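Long-range contact in putative ABC transporter amino acid-binding protein (Sinorhizobium meliloti, PDB 2Q88), which binds the compatible solute ectoine, and probably hydroxyectoine, for uptake by an ABC transporter: residues P110-D118 with V191-P199. Sequence-based numbering, arbitrary orientation.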
loop_
_atom_site.group_PDB
_atom_site.type_symbol
_atom_site.label_atom_id
_atom_site.label_comp_id
_atom_site.label_asym_id
_atom_site.label_seq_id
_atom_site.Cartn_x
_atom_site.Cartn_y
_atom_site.Cartn_z
ATOM N N PRO A 110 -17.081 -20.873 5.114
ATOM C CA PRO A 110 -18.134 -21.445 5.959
ATOM C C PRO A 110 -19.001 -20.397 6.647
ATOM O O PRO A 110 -20.157 -20.663 6.953
ATOM C CB PRO A 110 -17.344 -22.223 7.011
ATOM C CG PRO A 110 -16.025 -21.557 7.049
ATOM C CD PRO A 110 -15.743 -21.218 5.619
ATOM N N LEU A 111 -18.440 -19.217 6.878
ATOM C CA LEU A 111 -19.169 -18.138 7.537
ATOM C C LEU A 111 -19.861 -17.221 6.532
ATOM O O LEU A 111 -20.518 -16.264 6.918
ATOM C CB LEU A 111 -18.223 -17.350 8.442
ATOM C CG LEU A 111 -18.106 -17.753 9.916
ATOM C CD1 LEU A 111 -18.190 -19.251 10.161
ATOM C CD2 LEU A 111 -16.847 -17.163 10.520
ATOM N N GLY A 112 -19.710 -17.528 5.243
ATOM C CA GLY A 112 -20.344 -16.762 4.166
ATOM C C GLY A 112 -19.984 -15.291 4.208
ATOM O O GLY A 112 -20.855 -14.432 4.072
ATOM N N LEU A 113 -18.699 -15.008 4.404
ATOM C CA LEU A 113 -18.198 -13.638 4.492
ATOM C C LEU A 113 -17.749 -13.136 3.119
ATOM O O LEU A 113 -16.772 -13.642 2.564
ATOM C CB LEU A 113 -17.043 -13.544 5.506
ATOM C CG LEU A 113 -17.290 -14.053 6.933
ATOM C CD1 LEU A 113 -15.980 -14.148 7.719
ATOM C CD2 LEU A 113 -18.294 -13.178 7.674
ATOM N N LYS A 114 -18.477 -12.157 2.579
ATOM C CA LYS A 114 -18.226 -11.603 1.238
ATOM C C LYS A 114 -18.011 -10.079 1.268
ATOM O O LYS A 114 -17.547 -9.486 0.287
ATOM C CB LYS A 114 -19.398 -11.933 0.289
ATOM C CG LYS A 114 -19.725 -13.414 0.137
ATOM C CD LYS A 114 -21.026 -13.594 -0.633
ATOM C CE LYS A 114 -21.498 -15.046 -0.647
ATOM N NZ LYS A 114 -22.804 -15.185 -1.388
ATOM N N SER A 115 -18.372 -9.451 2.385
ATOM C CA SER A 115 -18.262 -8.006 2.549
ATOM C C SER A 115 -17.836 -7.699 3.979
ATOM O O SER A 115 -17.912 -8.570 4.842
ATOM C CB SER A 115 -19.612 -7.329 2.251
ATOM O OG SER A 115 -20.577 -7.623 3.251
ATOM N N TYR A 116 -17.398 -6.465 4.241
ATOM C CA TYR A 116 -17.024 -6.104 5.607
ATOM C C TYR A 116 -18.242 -6.070 6.520
ATOM O O TYR A 116 -18.120 -6.284 7.728
ATOM C CB TYR A 116 -16.270 -4.780 5.654
ATOM C CG TYR A 116 -14.885 -4.864 5.068
ATOM C CD1 TYR A 116 -14.630 -4.396 3.779
ATOM C CD2 TYR A 116 -13.827 -5.418 5.793
ATOM C CE1 TYR A 116 -13.342 -4.456 3.225
ATOM C CE2 TYR A 116 -12.519 -5.486 5.242
ATOM C CZ TYR A 116 -12.295 -5.013 3.950
ATOM O OH TYR A 116 -11.025 -5.072 3.368
ATOM N N LYS A 117 -19.410 -5.818 5.929
ATOM C CA LYS A 117 -20.686 -5.868 6.652
ATOM C C LYS A 117 -20.981 -7.273 7.167
ATOM O O LYS A 117 -21.468 -7.439 8.276
ATOM C CB LYS A 117 -21.823 -5.392 5.750
ATOM C CG LYS A 117 -23.134 -5.133 6.477
ATOM C CD LYS A 117 -24.151 -4.525 5.532
ATOM C CE LYS A 117 -24.819 -5.594 4.691
ATOM N NZ LYS A 117 -25.627 -6.521 5.521
ATOM N N ASP A 118 -20.670 -8.281 6.358
ATOM C CA ASP A 118 -20.890 -9.673 6.741
ATOM C C ASP A 118 -20.122 -10.017 8.012
ATOM O O ASP A 118 -20.602 -10.775 8.856
ATOM C CB ASP A 118 -20.468 -10.596 5.605
ATOM C CG ASP A 118 -21.464 -10.613 4.463
ATOM O OD1 ASP A 118 -22.629 -10.226 4.679
ATOM O OD2 ASP A 118 -21.177 -11.000 3.313
ATOM N N VAL A 191 -9.495 -17.574 -1.644
ATOM C CA VAL A 191 -9.485 -16.124 -1.868
ATOM C C VAL A 191 -10.841 -15.637 -2.362
ATOM O O VAL A 191 -11.426 -16.222 -3.277
ATOM C CB VAL A 191 -8.390 -15.698 -2.883
ATOM C CG1 VAL A 191 -8.404 -14.189 -3.119
ATOM C CG2 VAL A 191 -7.011 -16.152 -2.419
ATOM N N LEU A 192 -11.330 -14.561 -1.755
ATOM C CA LEU A 192 -12.484 -13.848 -2.289
ATOM C C LEU A 192 -12.024 -12.450 -2.698
ATOM O O LEU A 192 -11.534 -11.686 -1.867
ATOM C CB LEU A 192 -13.618 -13.787 -1.260
ATOM C CG LEU A 192 -14.934 -13.132 -1.699
ATOM C CD1 LEU A 192 -16.129 -13.951 -1.250
ATOM C CD2 LEU A 192 -15.036 -11.694 -1.198
ATOM N N ALA A 193 -12.161 -12.144 -3.987
ATOM C CA ALA A 193 -11.729 -10.861 -4.539
ATOM C C ALA A 193 -12.600 -10.440 -5.730
ATOM O O ALA A 193 -12.904 -11.269 -6.593
ATOM C CB ALA A 193 -10.259 -10.934 -4.956
ATOM N N PRO A 194 -13.000 -9.166 -5.780
ATOM C CA PRO A 194 -12.758 -8.216 -4.691
ATOM C C PRO A 194 -13.807 -8.325 -3.598
ATOM O O PRO A 194 -14.857 -8.939 -3.812
ATOM C CB PRO A 194 -12.876 -6.862 -5.384
ATOM C CG PRO A 194 -13.853 -7.087 -6.475
ATOM C CD PRO A 194 -13.668 -8.524 -6.928
ATOM N N VAL A 195 -13.525 -7.740 -2.440
ATOM C CA VAL A 195 -14.511 -7.653 -1.374
ATOM C C VAL A 195 -15.696 -6.833 -1.875
ATOM O O VAL A 195 -15.521 -5.766 -2.459
ATOM C CB VAL A 195 -13.955 -6.980 -0.110
ATOM C CG1 VAL A 195 -15.050 -6.894 0.963
ATOM C CG2 VAL A 195 -12.757 -7.734 0.419
ATOM N N GLU A 196 -16.903 -7.350 -1.665
ATOM C CA GLU A 196 -18.096 -6.661 -2.108
ATOM C C GLU A 196 -18.341 -5.409 -1.277
ATOM O O GLU A 196 -18.284 -5.458 -0.055
ATOM C CB GLU A 196 -19.295 -7.610 -2.050
ATOM C CG GLU A 196 -19.258 -8.697 -3.115
ATOM C CD GLU A 196 -19.381 -8.155 -4.539
ATOM O OE1 GLU A 196 -19.886 -7.021 -4.744
ATOM O OE2 GLU A 196 -18.967 -8.869 -5.481
ATOM N N GLY A 197 -18.593 -4.290 -1.952
ATOM C CA GLY A 197 -18.892 -3.021 -1.295
ATOM C C GLY A 197 -17.668 -2.184 -0.939
ATOM O O GLY A 197 -17.799 -1.039 -0.510
ATOM N N ALA A 198 -16.481 -2.755 -1.105
ATOM C CA ALA A 198 -15.237 -2.070 -0.759
ATOM C C ALA A 198 -14.805 -1.163 -1.914
ATOM O O ALA A 198 -15.039 -1.503 -3.076
ATOM C CB ALA A 198 -14.152 -3.089 -0.442
ATOM N N PRO A 199 -14.188 -0.017 -1.606
ATOM C CA PRO A 199 -13.675 0.883 -2.647
ATOM C C PRO A 199 -12.462 0.290 -3.353
ATOM O O PRO A 199 -11.792 -0.586 -2.812
ATOM C CB PRO A 199 -13.235 2.128 -1.859
ATOM C CG PRO A 199 -13.859 1.997 -0.519
ATOM C CD PRO A 199 -13.943 0.520 -0.255
HETATM O O HOH W 1 -17.606 -4.228 2.171
#
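A capped helix start meets the type II beta turn V195–A198 where K114, S115 and Y116 pack against L192 and the turn, in the part of this family 3 solute-binding fold built on the mixed sheet with strands 98-106 and 189-192. The capping box is reciprocal: S115 OG accepts from D118 N at 3.2 Å, while D118 OD2 accepts a weak bond from S115 N and a firmer one from K114 N through its anti lone pair. The carbonyl of K114 faces the turn, and E196 N donates to K114 O at 3.0 Å, the C=O...N angle being 162°. A water accepts from Y116 N and donates to E196 O, bridging the same two backbones. L192, its CG anti to the backbone N (chi1 -177°), sets CD2 3.7 Å from K114 O and CD1 3.9 Å from K114 CG. An alanine here would lose the branched end and would probably leave a gap beside K114 CG and its carbonyl. V195 CG1 approaches Y116 CE1 obliquely at 3.7 Å, whereas A198 CB lies at the ring's edge. The Y116 side chain, about 9 Å from bound ectoine, bonds S171 OG through OH, meets F103 of strand 98-106 edge-to-face and touches L138 and A139 of helix 134-141.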